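Local atomic coordinates of metallocarboxypeptidase (Trypanosoma cruzi, PDB entry 3DWC), a protein that probably removes C-terminal amino acids other than proline from peptides, as a metal-dependent carboxypeptidase of the M32 family. Residues Ala26-Asp29 against Ser30-Met34; Phe303-Gln307 against Ile308-Gly312. One frame throughout, in Å; residues are numbered along the deposited sequence.

Contact 1 (Ala26-Asp29 against Ser30-Met34)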
ATOM      1  N   ALA B  26      -1.642   4.784   1.424  1.00 27.14           N
ATOM      2  CA  ALA B  26      -2.842   4.711   0.561  1.00 28.01           C
ATOM      3  C   ALA B  26      -2.676   5.570  -0.689  1.00 28.01           C
ATOM      4  O   ALA B  26      -3.092   5.181  -1.769  1.00 29.28           O
ATOM      5  CB  ALA B  26      -4.098   5.147   1.347  1.00 25.62           C
ATOM      6  N   ASP B  27      -2.030   6.721  -0.546  1.00 28.71           N
ATOM      7  CA  ASP B  27      -1.841   7.629  -1.690  1.00 28.30           C
ATOM      8  C   ASP B  27      -0.774   7.055  -2.608  1.00 28.78           C
ATOM      9  O   ASP B  27      -0.973   6.972  -3.790  1.00 28.97           O
ATOM     10  CB  ASP B  27      -1.504   9.040  -1.232  1.00 28.83           C
ATOM     11  CG  ASP B  27      -1.469  10.026  -2.387  1.00 31.69           C
ATOM     12  OD1 ASP B  27      -2.511  10.188  -3.072  1.00 39.83           O
ATOM     13  OD2 ASP B  27      -0.403  10.555  -2.661  1.00 36.66           O
ATOM     14  N   TRP B  28       0.348   6.613  -2.047  1.00 28.09           N
ATOM     15  CA  TRP B  28       1.383   5.968  -2.841  1.00 28.53           C
ATOM     16  C   TRP B  28       0.831   4.806  -3.673  1.00 28.66           C
ATOM     17  O   TRP B  28       1.058   4.722  -4.901  1.00 30.42           O
ATOM     18  CB  TRP B  28       2.590   5.538  -1.939  1.00 29.48           C
ATOM     19  CG  TRP B  28       3.586   4.713  -2.687  1.00 28.96           C
ATOM     20  CD1 TRP B  28       4.631   5.167  -3.413  1.00 30.60           C
ATOM     21  CD2 TRP B  28       3.583   3.277  -2.824  1.00 30.11           C
ATOM     22  NE1 TRP B  28       5.285   4.106  -4.024  1.00 32.35           N
ATOM     23  CE2 TRP B  28       4.642   2.936  -3.689  1.00 31.49           C
ATOM     24  CE3 TRP B  28       2.726   2.264  -2.383  1.00 32.27           C
ATOM     25  CZ2 TRP B  28       4.932   1.607  -4.042  1.00 32.24           C
ATOM     26  CZ3 TRP B  28       2.998   0.929  -2.766  1.00 32.25           C
ATOM     27  CH2 TRP B  28       4.093   0.621  -3.593  1.00 30.94           C
ATOM     28  N   ASP B  29       0.030   3.946  -3.033  1.00 27.37           N
ATOM     29  CA  ASP B  29      -0.471   2.745  -3.651  1.00 26.99           C
ATOM     30  C   ASP B  29      -1.471   3.066  -4.732  1.00 27.10           C
ATOM     31  O   ASP B  29      -1.535   2.346  -5.761  1.00 27.15           O
ATOM     32  CB  ASP B  29      -1.069   1.856  -2.536  1.00 26.58           C
ATOM     33  CG  ASP B  29      -1.617   0.576  -3.037  1.00 25.75           C
ATOM     34  OD1 ASP B  29      -0.917  -0.441  -2.960  1.00 24.61           O
ATOM     35  OD2 ASP B  29      -2.741   0.563  -3.561  1.00 27.31           O
ATOM     36  N   SER B  30      -2.288   4.106  -4.525  1.00 27.20           N
ATOM     37  CA  SER B  30      -3.302   4.462  -5.525  1.00 29.38           C
ATOM     38  C   SER B  30      -2.639   4.819  -6.865  1.00 29.59           C
ATOM     39  O   SER B  30      -3.240   4.659  -7.897  1.00 30.87           O
ATOM     40  CB  SER B  30      -4.208   5.621  -5.061  1.00 29.59           C
ATOM     41  OG  SER B  30      -3.400   6.773  -4.914  1.00 34.46           O
ATOM     42  N   HIS B  31      -1.394   5.268  -6.820  1.00 31.57           N
ATOM     43  CA  HIS B  31      -0.650   5.690  -8.020  1.00 32.32           C
ATOM     44  C   HIS B  31       0.259   4.635  -8.619  1.00 32.50           C
ATOM     45  O   HIS B  31       0.742   4.847  -9.733  1.00 33.49           O
ATOM     46  CB  HIS B  31       0.218   6.923  -7.705  1.00 32.62           C
ATOM     47  CG  HIS B  31      -0.586   8.132  -7.403  1.00 35.55           C
ATOM     48  ND1 HIS B  31      -0.687   8.657  -6.137  1.00 41.22           N
ATOM     49  CD2 HIS B  31      -1.403   8.881  -8.190  1.00 41.51           C
ATOM     50  CE1 HIS B  31      -1.512   9.693  -6.156  1.00 43.17           C
ATOM     51  NE2 HIS B  31      -1.981   9.832  -7.384  1.00 42.17           N
ATOM     52  N   THR B  32       0.485   3.535  -7.898  1.00 30.86           N
ATOM     53  CA  THR B  32       1.512   2.564  -8.268  1.00 30.53           C
ATOM     54  C   THR B  32       0.892   1.200  -8.450  1.00 31.54           C
ATOM     55  O   THR B  32       0.986   0.643  -9.521  1.00 31.49           O
ATOM     56  CB  THR B  32       2.640   2.484  -7.240  1.00 31.23           C
ATOM     57  OG1 THR B  32       2.105   2.250  -5.934  1.00 31.69           O
ATOM     58  CG2 THR B  32       3.403   3.751  -7.224  1.00 28.28           C
ATOM     59  N   MET B  33       0.196   0.693  -7.429  1.00 31.07           N
ATOM     60  CA  MET B  33      -0.217  -0.708  -7.404  1.00 30.14           C
ATOM     61  C   MET B  33      -1.700  -0.892  -7.640  1.00 29.57           C
ATOM     62  O   MET B  33      -2.126  -1.967  -8.070  1.00 28.94           O
ATOM     63  CB  MET B  33       0.126  -1.340  -6.044  1.00 29.98           C
ATOM     64  CG  MET B  33       1.592  -1.270  -5.629  1.00 32.60           C
ATOM     65  SD  MET B  33       2.569  -2.088  -6.918  1.00 37.98           S
ATOM     66  CE  MET B  33       4.130  -1.320  -6.739  1.00 36.13           C
ATOM     67  N   MET B  34      -2.508   0.114  -7.302  1.00 28.93           N
ATOM     68  CA  MET B  34      -3.960  -0.104  -7.206  1.00 28.51           C
ATOM     69  C   MET B  34      -4.624  -0.343  -8.561  1.00 27.42           C
ATOM     70  O   MET B  34      -4.489   0.463  -9.453  1.00 27.32           O
ATOM     71  CB  MET B  34      -4.615   1.089  -6.542  1.00 28.35           C
ATOM     72  CG  MET B  34      -6.132   0.966  -6.359  1.00 28.95           C
ATOM     73  SD  MET B  34      -6.836   2.566  -5.924  1.00 30.38           S
ATOM     74  CE  MET B  34      -7.118   3.274  -7.572  1.00 33.38           C
TER
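A26 O accepts the i to i+4 bond of S30 N at 3.1 Å. D27 O is taken by two side chains: OG of S30, set between its own backbone N and carbonyl carbon (chi1 64°), comes down to 2.7 Å, and ND1 of H31 adds a weak, bent bond. The D27 carboxylate stands nearly perpendicular to the imidazole, with OD1 3.3 Å from H31 CE1. W28 O is gripped from opposite faces of its carbonyl plane, by H31 N and by T32 OG1, the latter at 2.9 Å. The T32 side chain crosses the indole at about a right angle; OG1 lies 3.2 Å above the W28 ring plane, and CG2 makes a CH-pi contact with the five-membered ring. M33 CE reaches W28 CH2 at 3.7 Å. D29 O gathers three amides, T32 N (i to i+3), M33 N (i to i+4) and M34 N (i to i+5), while its carboxylate meets R42 through OD2 and R248 of the second subunit through OD1. Backbone carbonyls shared among hydroxyls and successive amides mark the C-terminal end of helix 3-32, here set against the second subunit.

Contact 2 (Phe303-Gln307 against Ile308-Gly312)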
ATOM      1  N   PHE B 303      19.363  20.614  -6.185  1.00 28.23           N
ATOM      2  CA  PHE B 303      20.774  20.425  -5.887  1.00 28.40           C
ATOM      3  C   PHE B 303      21.295  19.134  -6.548  1.00 29.67           C
ATOM      4  O   PHE B 303      22.333  19.127  -7.235  1.00 28.40           O
ATOM      5  CB  PHE B 303      20.937  20.386  -4.380  1.00 29.01           C
ATOM      6  CG  PHE B 303      22.361  20.416  -3.933  1.00 28.59           C
ATOM      7  CD1 PHE B 303      22.966  21.596  -3.607  1.00 28.27           C
ATOM      8  CD2 PHE B 303      23.081  19.240  -3.840  1.00 28.05           C
ATOM      9  CE1 PHE B 303      24.293  21.618  -3.168  1.00 28.11           C
ATOM     10  CE2 PHE B 303      24.398  19.227  -3.355  1.00 29.21           C
ATOM     11  CZ  PHE B 303      25.012  20.435  -3.039  1.00 28.68           C
ATOM     12  N   ALA B 304      20.516  18.057  -6.398  1.00 28.47           N
ATOM     13  CA  ALA B 304      20.827  16.783  -7.023  1.00 28.57           C
ATOM     14  C   ALA B 304      20.775  16.872  -8.533  1.00 27.64           C
ATOM     15  O   ALA B 304      21.748  16.588  -9.217  1.00 28.17           O
ATOM     16  CB  ALA B 304      19.858  15.613  -6.501  1.00 26.30           C
ATOM     17  N   GLU B 305      19.629  17.250  -9.051  1.00 28.58           N
ATOM     18  CA  GLU B 305      19.416  17.304 -10.463  1.00 29.11           C
ATOM     19  C   GLU B 305      20.256  18.325 -11.177  1.00 29.15           C
ATOM     20  O   GLU B 305      20.919  17.994 -12.168  1.00 28.94           O
ATOM     21  CB  GLU B 305      17.929  17.558 -10.774  1.00 29.51           C
ATOM     22  CG  GLU B 305      17.643  17.379 -12.201  1.00 29.98           C
ATOM     23  CD  GLU B 305      16.319  17.942 -12.655  1.00 30.68           C
ATOM     24  OE1 GLU B 305      15.476  18.330 -11.840  1.00 34.37           O
ATOM     25  OE2 GLU B 305      16.143  17.974 -13.868  1.00 34.68           O
ATOM     26  N   MET B 306      20.209  19.579 -10.711  1.00 29.67           N
ATOM     27  CA  MET B 306      20.777  20.687 -11.492  1.00 30.54           C
ATOM     28  C   MET B 306      22.216  20.959 -11.143  1.00 30.89           C
ATOM     29  O   MET B 306      23.060  21.101 -12.029  1.00 31.51           O
ATOM     30  CB  MET B 306      19.947  21.973 -11.339  1.00 31.98           C
ATOM     31  CG  MET B 306      18.473  21.845 -11.768  1.00 30.96           C
ATOM     32  SD  MET B 306      18.407  21.379 -13.495  1.00 32.93           S
ATOM     33  CE  MET B 306      16.701  21.687 -13.959  1.00 33.01           C
ATOM     34  N   GLN B 307      22.504  21.007  -9.856  1.00 30.42           N
ATOM     35  CA  GLN B 307      23.840  21.352  -9.406  1.00 30.06           C
ATOM     36  C   GLN B 307      24.836  20.229  -9.622  1.00 30.61           C
ATOM     37  O   GLN B 307      26.002  20.497  -9.925  1.00 31.04           O
ATOM     38  CB  GLN B 307      23.834  21.825  -7.953  1.00 30.33           C
ATOM     39  CG  GLN B 307      23.066  23.130  -7.701  1.00 27.75           C
ATOM     40  CD  GLN B 307      23.653  24.335  -8.427  1.00 30.23           C
ATOM     41  OE1 GLN B 307      22.924  25.215  -8.864  1.00 31.80           O
ATOM     42  NE2 GLN B 307      24.962  24.407  -8.508  1.00 25.91           N
ATOM     43  N   ILE B 308      24.399  18.986  -9.481  1.00 29.11           N
ATOM     44  CA  ILE B 308      25.243  17.849  -9.743  1.00 29.53           C
ATOM     45  C   ILE B 308      24.877  17.229 -11.097  1.00 29.54           C
ATOM     46  O   ILE B 308      25.709  17.132 -12.009  1.00 29.00           O
ATOM     47  CB  ILE B 308      25.136  16.776  -8.628  1.00 28.86           C
ATOM     48  CG1 ILE B 308      25.576  17.369  -7.291  1.00 28.93           C
ATOM     49  CG2 ILE B 308      25.970  15.487  -9.021  1.00 28.58           C
ATOM     50  CD1 ILE B 308      25.315  16.493  -6.092  1.00 28.52           C
ATOM     51  N   GLY B 309      23.628  16.821 -11.209  1.00 29.86           N
ATOM     52  CA  GLY B 309      23.121  16.068 -12.387  1.00 31.01           C
ATOM     53  C   GLY B 309      23.371  16.598 -13.784  1.00 31.43           C
ATOM     54  O   GLY B 309      23.628  15.816 -14.706  1.00 34.12           O
ATOM     55  N   ARG B 310      23.270  17.907 -13.974  1.00 31.43           N
ATOM     56  CA  ARG B 310      23.473  18.519 -15.294  1.00 31.10           C
ATOM     57  C   ARG B 310      24.838  19.157 -15.451  1.00 31.08           C
ATOM     58  O   ARG B 310      25.074  19.889 -16.427  1.00 31.90           O
ATOM     59  CB  ARG B 310      22.381  19.579 -15.526  1.00 30.68           C
ATOM     60  CG  ARG B 310      20.960  18.909 -15.572  1.00 31.91           C
ATOM     61  CD  ARG B 310      20.007  19.753 -16.255  1.00 34.43           C
ATOM     62  NE  ARG B 310      18.606  19.348 -16.081  1.00 35.94           N
ATOM     63  CZ  ARG B 310      17.905  18.635 -16.959  1.00 45.05           C
ATOM     64  NH1 ARG B 310      16.602  18.394 -16.730  1.00 45.62           N
ATOM     65  NH2 ARG B 310      18.480  18.139 -18.064  1.00 47.46           N
ATOM     66  N   SER B 311      25.728  18.921 -14.495  1.00 29.95           N
ATOM     67  CA  SER B 311      27.074  19.508 -14.563  1.00 30.56           C
ATOM     68  C   SER B 311      27.968  18.804 -15.562  1.00 31.90           C
ATOM     69  O   SER B 311      27.779  17.614 -15.841  1.00 32.08           O
ATOM     70  CB  SER B 311      27.740  19.481 -13.205  1.00 30.70           C
ATOM     71  OG  SER B 311      28.075  18.165 -12.760  1.00 26.77           O
ATOM     72  N   GLY B 312      28.958  19.542 -16.100  1.00 32.33           N
ATOM     73  CA  GLY B 312      29.971  18.938 -16.964  1.00 30.70           C
ATOM     74  C   GLY B 312      30.721  17.806 -16.296  1.00 31.28           C
ATOM     75  O   GLY B 312      30.985  16.809 -16.912  1.00 29.55           O
TER
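The guanidinium of R310 has M306 SD at its edge, near its plane, with the sulfur 3.3 Å from R310 NE. E305 OE2 approaches the same group from outside its plane: R310 NH1 meets this oxygen at 2.9 Å, nearly in line with its C-O bond. The oxygen is nevertheless tilted 34° from the guanidinium plane. Carboxylate and guanidinium are turned 47° apart. The phenyl ring of F303 meets I308 CD1 obliquely, 4.0 Å from F303 CE2. Both E305 and M306 run alongside R310 and point the same way. E305 is extended beyond CG, with CG anti to the backbone N (chi1 -170°), which carries its carboxylate along the helix to the arginine; M306 instead bends at chi2, laying its sulfur beside R310 NE. The other E305 oxygen, OE1, bonds to ND1 of H267, a cobalt ligand, so the carboxylate is held by both the arginine and the metal-binding histidine. The backbone widens beneath: I308 N bonds weakly to F303 O, and G309 N reaches A304 O at 2.7 Å, both i to i+5. G309 CA sits 2.9 Å from E305 O, a close approach made by a residue with no side chain. Beyond it, S311 OG takes an in-plane lone pair of I308 O and also caps F314 N. The result is a helix ending in a pi-type turn, followed by a serine N-cap that starts the next helix, with E305 buttressing a histidine of the HExxH metal site.

In the fold
From the N terminus, contact 1 comes first, at the end of helix 3-32, where the chain turns off toward helix 39-57. Contact 2 follows far along the chain, where helix 294-309 passes into helix 312-326. Each lies within one continuous stretch, so neither closes a long loop; they stand in series, without nesting or crossing. The centres of contacts 1 and 2 are about 30 Å apart, and they do not touch. Contact 1 joins its helix end to helix 39-57, strand 230-234 and the second subunit, whereas contact 2 is buried among helices 259-276, 421-441 and 490-501. The cobalt site draws H267 and H271 from helix 259-276 and E298 from helix 294-309, the helix that ends in contact 2.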